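Local coordinates for protein aromatic amino acid exporter YddG (PDB 5I20) that exports amino acids of broad variety, among them threonine, methionine, lysine and glutamate, across the bacterial inner membrane, at residues T27-T39 with S192-P205. Sequence-based numbering, arbitrary orientation.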
# COMPACT_ATOMS: atom_id res chain seq x y z
N THR A 27 -2.64 11.84 13.88
CA THR A 27 -2.99 10.68 14.69
C THR A 27 -2.59 10.90 16.14
O THR A 27 -3.37 10.65 17.06
CB THR A 27 -2.32 9.40 14.15
OG1 THR A 27 -3.12 8.86 13.09
CG2 THR A 27 -2.18 8.35 15.24
N GLY A 28 -1.37 11.40 16.34
CA GLY A 28 -0.86 11.66 17.67
C GLY A 28 -0.18 10.44 18.26
O GLY A 28 0.66 9.81 17.62
N ALA A 29 -0.55 10.11 19.49
CA ALA A 29 0.06 8.99 20.20
C ALA A 29 -0.81 7.75 20.12
O ALA A 29 -0.64 6.82 20.92
CB ALA A 29 0.32 9.37 21.65
N VAL A 30 -1.74 7.73 19.17
CA VAL A 30 -2.61 6.57 18.99
C VAL A 30 -1.83 5.41 18.36
O VAL A 30 -1.33 5.53 17.25
CB VAL A 30 -3.82 6.90 18.10
CG1 VAL A 30 -4.65 5.64 17.86
CG2 VAL A 30 -4.67 7.99 18.74
N PRO A 31 -1.74 4.29 19.09
CA PRO A 31 -0.98 3.10 18.69
C PRO A 31 -1.55 2.42 17.44
O PRO A 31 -2.76 2.53 17.19
CB PRO A 31 -1.09 2.20 19.92
CG PRO A 31 -2.33 2.63 20.62
CD PRO A 31 -2.41 4.11 20.39
N PRO A 32 -0.70 1.73 16.67
CA PRO A 32 -1.04 1.23 15.33
C PRO A 32 -2.20 0.23 15.25
O PRO A 32 -3.02 0.35 14.34
CB PRO A 32 0.26 0.55 14.87
CG PRO A 32 0.97 0.21 16.13
CD PRO A 32 0.67 1.34 17.06
N PHE A 33 -2.26 -0.73 16.17
CA PHE A 33 -3.28 -1.77 16.08
C PHE A 33 -4.68 -1.24 16.36
O PHE A 33 -5.64 -1.63 15.68
CB PHE A 33 -2.96 -2.92 17.04
CG PHE A 33 -2.03 -3.94 16.46
CD1 PHE A 33 -2.42 -4.70 15.37
CD2 PHE A 33 -0.78 -4.15 17.01
CE1 PHE A 33 -1.57 -5.64 14.83
CE2 PHE A 33 0.08 -5.10 16.48
CZ PHE A 33 -0.32 -5.84 15.38
N LEU A 34 -4.81 -0.37 17.36
CA LEU A 34 -6.08 0.26 17.64
C LEU A 34 -6.50 1.14 16.47
O LEU A 34 -7.67 1.18 16.10
CB LEU A 34 -6.01 1.10 18.92
CG LEU A 34 -7.33 1.75 19.34
CD1 LEU A 34 -8.37 0.69 19.68
CD2 LEU A 34 -7.12 2.70 20.51
N LEU A 35 -5.54 1.85 15.89
CA LEU A 35 -5.80 2.73 14.76
C LEU A 35 -6.24 1.91 13.55
O LEU A 35 -7.07 2.34 12.76
CB LEU A 35 -4.56 3.56 14.43
CG LEU A 35 -4.72 4.70 13.41
CD1 LEU A 35 -5.69 5.75 13.92
CD2 LEU A 35 -3.37 5.32 13.08
N THR A 36 -5.66 0.72 13.42
CA THR A 36 -6.02 -0.20 12.36
C THR A 36 -7.44 -0.72 12.56
O THR A 36 -8.24 -0.74 11.62
CB THR A 36 -5.03 -1.39 12.29
OG1 THR A 36 -3.72 -0.89 12.00
CG2 THR A 36 -5.44 -2.38 11.22
N ALA A 37 -7.74 -1.14 13.79
CA ALA A 37 -9.07 -1.63 14.14
C ALA A 37 -10.16 -0.60 13.86
O ALA A 37 -11.23 -0.94 13.35
CB ALA A 37 -9.10 -2.03 15.61
N LEU A 38 -9.88 0.66 14.18
CA LEU A 38 -10.85 1.72 13.97
C LEU A 38 -11.00 2.05 12.48
O LEU A 38 -12.12 2.18 11.98
CB LEU A 38 -10.45 2.98 14.74
CG LEU A 38 -10.47 2.90 16.27
CD1 LEU A 38 -9.90 4.16 16.90
CD2 LEU A 38 -11.88 2.64 16.79
N THR A 39 -9.88 2.18 11.78
CA THR A 39 -9.92 2.60 10.38
C THR A 39 -10.42 1.50 9.44
O THR A 39 -11.05 1.79 8.42
CB THR A 39 -8.54 3.08 9.90
OG1 THR A 39 -7.54 2.13 10.27
CG2 THR A 39 -8.20 4.43 10.52
N SER A 192 -7.07 -7.01 14.78
CA SER A 192 -6.29 -5.87 15.26
C SER A 192 -6.81 -5.41 16.62
O SER A 192 -6.05 -4.89 17.44
CB SER A 192 -6.33 -4.72 14.26
OG SER A 192 -5.85 -5.13 12.99
N ALA A 193 -8.10 -5.59 16.85
CA ALA A 193 -8.70 -5.28 18.13
C ALA A 193 -8.14 -6.19 19.21
O ALA A 193 -7.87 -5.76 20.33
CB ALA A 193 -10.22 -5.40 18.06
N LEU A 194 -7.96 -7.46 18.86
CA LEU A 194 -7.40 -8.44 19.78
C LEU A 194 -5.94 -8.12 20.09
O LEU A 194 -5.52 -8.14 21.25
CB LEU A 194 -7.52 -9.85 19.21
CG LEU A 194 -7.00 -10.99 20.09
CD1 LEU A 194 -7.85 -11.14 21.34
CD2 LEU A 194 -6.93 -12.29 19.31
N CYS A 195 -5.16 -7.82 19.05
CA CYS A 195 -3.76 -7.45 19.21
C CYS A 195 -3.61 -6.18 20.06
O CYS A 195 -2.58 -5.98 20.71
CB CYS A 195 -3.09 -7.24 17.85
SG CYS A 195 -2.63 -8.76 16.98
N HIS A 196 -4.63 -5.34 20.04
CA HIS A 196 -4.64 -4.13 20.85
C HIS A 196 -4.71 -4.46 22.34
O HIS A 196 -3.80 -4.14 23.10
CB HIS A 196 -5.82 -3.23 20.47
CG HIS A 196 -6.02 -2.07 21.39
ND1 HIS A 196 -5.21 -0.95 21.37
CD2 HIS A 196 -6.93 -1.86 22.37
CE1 HIS A 196 -5.62 -0.10 22.29
NE2 HIS A 196 -6.67 -0.62 22.91
N ILE A 197 -5.80 -5.11 22.74
CA ILE A 197 -6.04 -5.45 24.14
C ILE A 197 -4.85 -6.19 24.76
O ILE A 197 -4.59 -6.07 25.96
CB ILE A 197 -7.31 -6.31 24.28
CG1 ILE A 197 -8.49 -5.62 23.59
CG2 ILE A 197 -7.63 -6.58 25.75
CD1 ILE A 197 -9.79 -6.37 23.71
N LEU A 198 -4.11 -6.92 23.94
CA LEU A 198 -2.99 -7.73 24.42
C LEU A 198 -1.67 -6.96 24.53
O LEU A 198 -1.00 -7.02 25.56
CB LEU A 198 -2.80 -8.95 23.51
CG LEU A 198 -3.48 -10.25 23.94
CD1 LEU A 198 -4.94 -10.04 24.31
CD2 LEU A 198 -3.35 -11.31 22.85
N PHE A 199 -1.29 -6.26 23.47
CA PHE A 199 0.05 -5.68 23.39
C PHE A 199 0.08 -4.15 23.41
O PHE A 199 1.15 -3.55 23.35
CB PHE A 199 0.76 -6.15 22.11
CG PHE A 199 0.71 -7.64 21.89
CD1 PHE A 199 0.80 -8.52 22.96
CD2 PHE A 199 0.57 -8.15 20.61
CE1 PHE A 199 0.75 -9.88 22.74
CE2 PHE A 199 0.52 -9.51 20.40
CZ PHE A 199 0.61 -10.38 21.46
N GLU A 200 -1.09 -3.53 23.49
CA GLU A 200 -1.17 -2.09 23.24
C GLU A 200 -1.53 -1.25 24.46
O GLU A 200 -2.32 -1.67 25.31
CB GLU A 200 -2.20 -1.82 22.14
CG GLU A 200 -1.74 -0.89 21.05
CD GLU A 200 -1.01 -1.60 19.92
OE1 GLU A 200 -0.57 -2.75 20.13
OE2 GLU A 200 -0.89 -1.01 18.83
N PRO A 201 -0.93 -0.05 24.56
CA PRO A 201 -1.35 0.96 25.54
C PRO A 201 -2.67 1.59 25.12
O PRO A 201 -2.85 1.91 23.95
CB PRO A 201 -0.21 1.98 25.49
CG PRO A 201 0.37 1.84 24.12
CD PRO A 201 0.25 0.38 23.79
N SER A 202 -3.58 1.76 26.08
CA SER A 202 -4.92 2.24 25.78
C SER A 202 -4.98 3.75 25.55
O SER A 202 -5.43 4.50 26.40
CB SER A 202 -5.88 1.86 26.91
OG SER A 202 -7.20 2.28 26.64
N VAL A 203 -4.51 4.18 24.38
CA VAL A 203 -4.58 5.59 24.01
C VAL A 203 -5.55 5.79 22.85
O VAL A 203 -5.24 5.46 21.70
CB VAL A 203 -3.19 6.15 23.63
CG1 VAL A 203 -3.30 7.62 23.25
CG2 VAL A 203 -2.21 5.96 24.78
N TRP A 204 -6.73 6.33 23.16
CA TRP A 204 -7.78 6.52 22.17
C TRP A 204 -7.68 7.91 21.53
O TRP A 204 -7.13 8.83 22.13
CB TRP A 204 -9.15 6.32 22.81
CG TRP A 204 -9.50 4.88 23.00
CD1 TRP A 204 -9.02 4.03 23.95
CD2 TRP A 204 -10.42 4.11 22.21
NE1 TRP A 204 -9.58 2.78 23.81
CE2 TRP A 204 -10.44 2.80 22.75
CE3 TRP A 204 -11.23 4.40 21.11
CZ2 TRP A 204 -11.24 1.79 22.21
CZ3 TRP A 204 -12.02 3.39 20.58
CH2 TRP A 204 -12.02 2.11 21.13
N PRO A 205 -8.21 8.05 20.31
CA PRO A 205 -8.24 9.36 19.63
C PRO A 205 -9.03 10.39 20.43
O PRO A 205 -10.11 10.08 20.93
CB PRO A 205 -8.93 9.05 18.30
CG PRO A 205 -8.68 7.60 18.07
CD PRO A 205 -8.70 6.97 19.43
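Glu-200 OE2 accepts a hydrogen bond from Phe-33 N, 3.0 Å away, a fairly straight bond (158° at the hydrogen) that meets the carboxylate from above its plane. It illustrates how an acid can be recruited to the N-terminal end of a helix: Pro-31 holds the N-cap position, and the carboxylate, borrowed from another helix's exit loop, accepts one of the first-turn N-H groups, where the helix dipole would probably favour its negative charge. The helix ends 32-39 and 192-199 run antiparallel, 152° between their directions, at the periplasmic side of the basket-shaped DMT fold, joining the two EamA family regions of the chain. Glu-200 CG packs on Pro-31 CB at 3.4 Å, and a bend at chi2 then turns the carboxylate toward the Phe-33 N-H and sets OE1 beside the Phe-33 ring edge. Over one face of that ring sits Cys-195 CB, 3.6 Å from the ring centroid, with SG adding a sulfur-aromatic contact; Phe-83 of helix 65-88 meets the ring edge-to-face. Replacing the Phe-33 ring with an alanine side chain would probably keep the N-H bond to Glu-200 but leave Cys-195 and Phe-83 without their aromatic partner and open a gap between the helices. Further along, Ala-37 CB packs on Ala-193 CB at 4.3 Å, small residues suited to close approach. Leu-34, its CG trans to N (chi1 -177°), forks between two rings: CD1 stands over the His-196 face, 3.8 Å from its centroid, while CD2 lies 3.9 Å from the centroid of the Trp-204 five-membered ring.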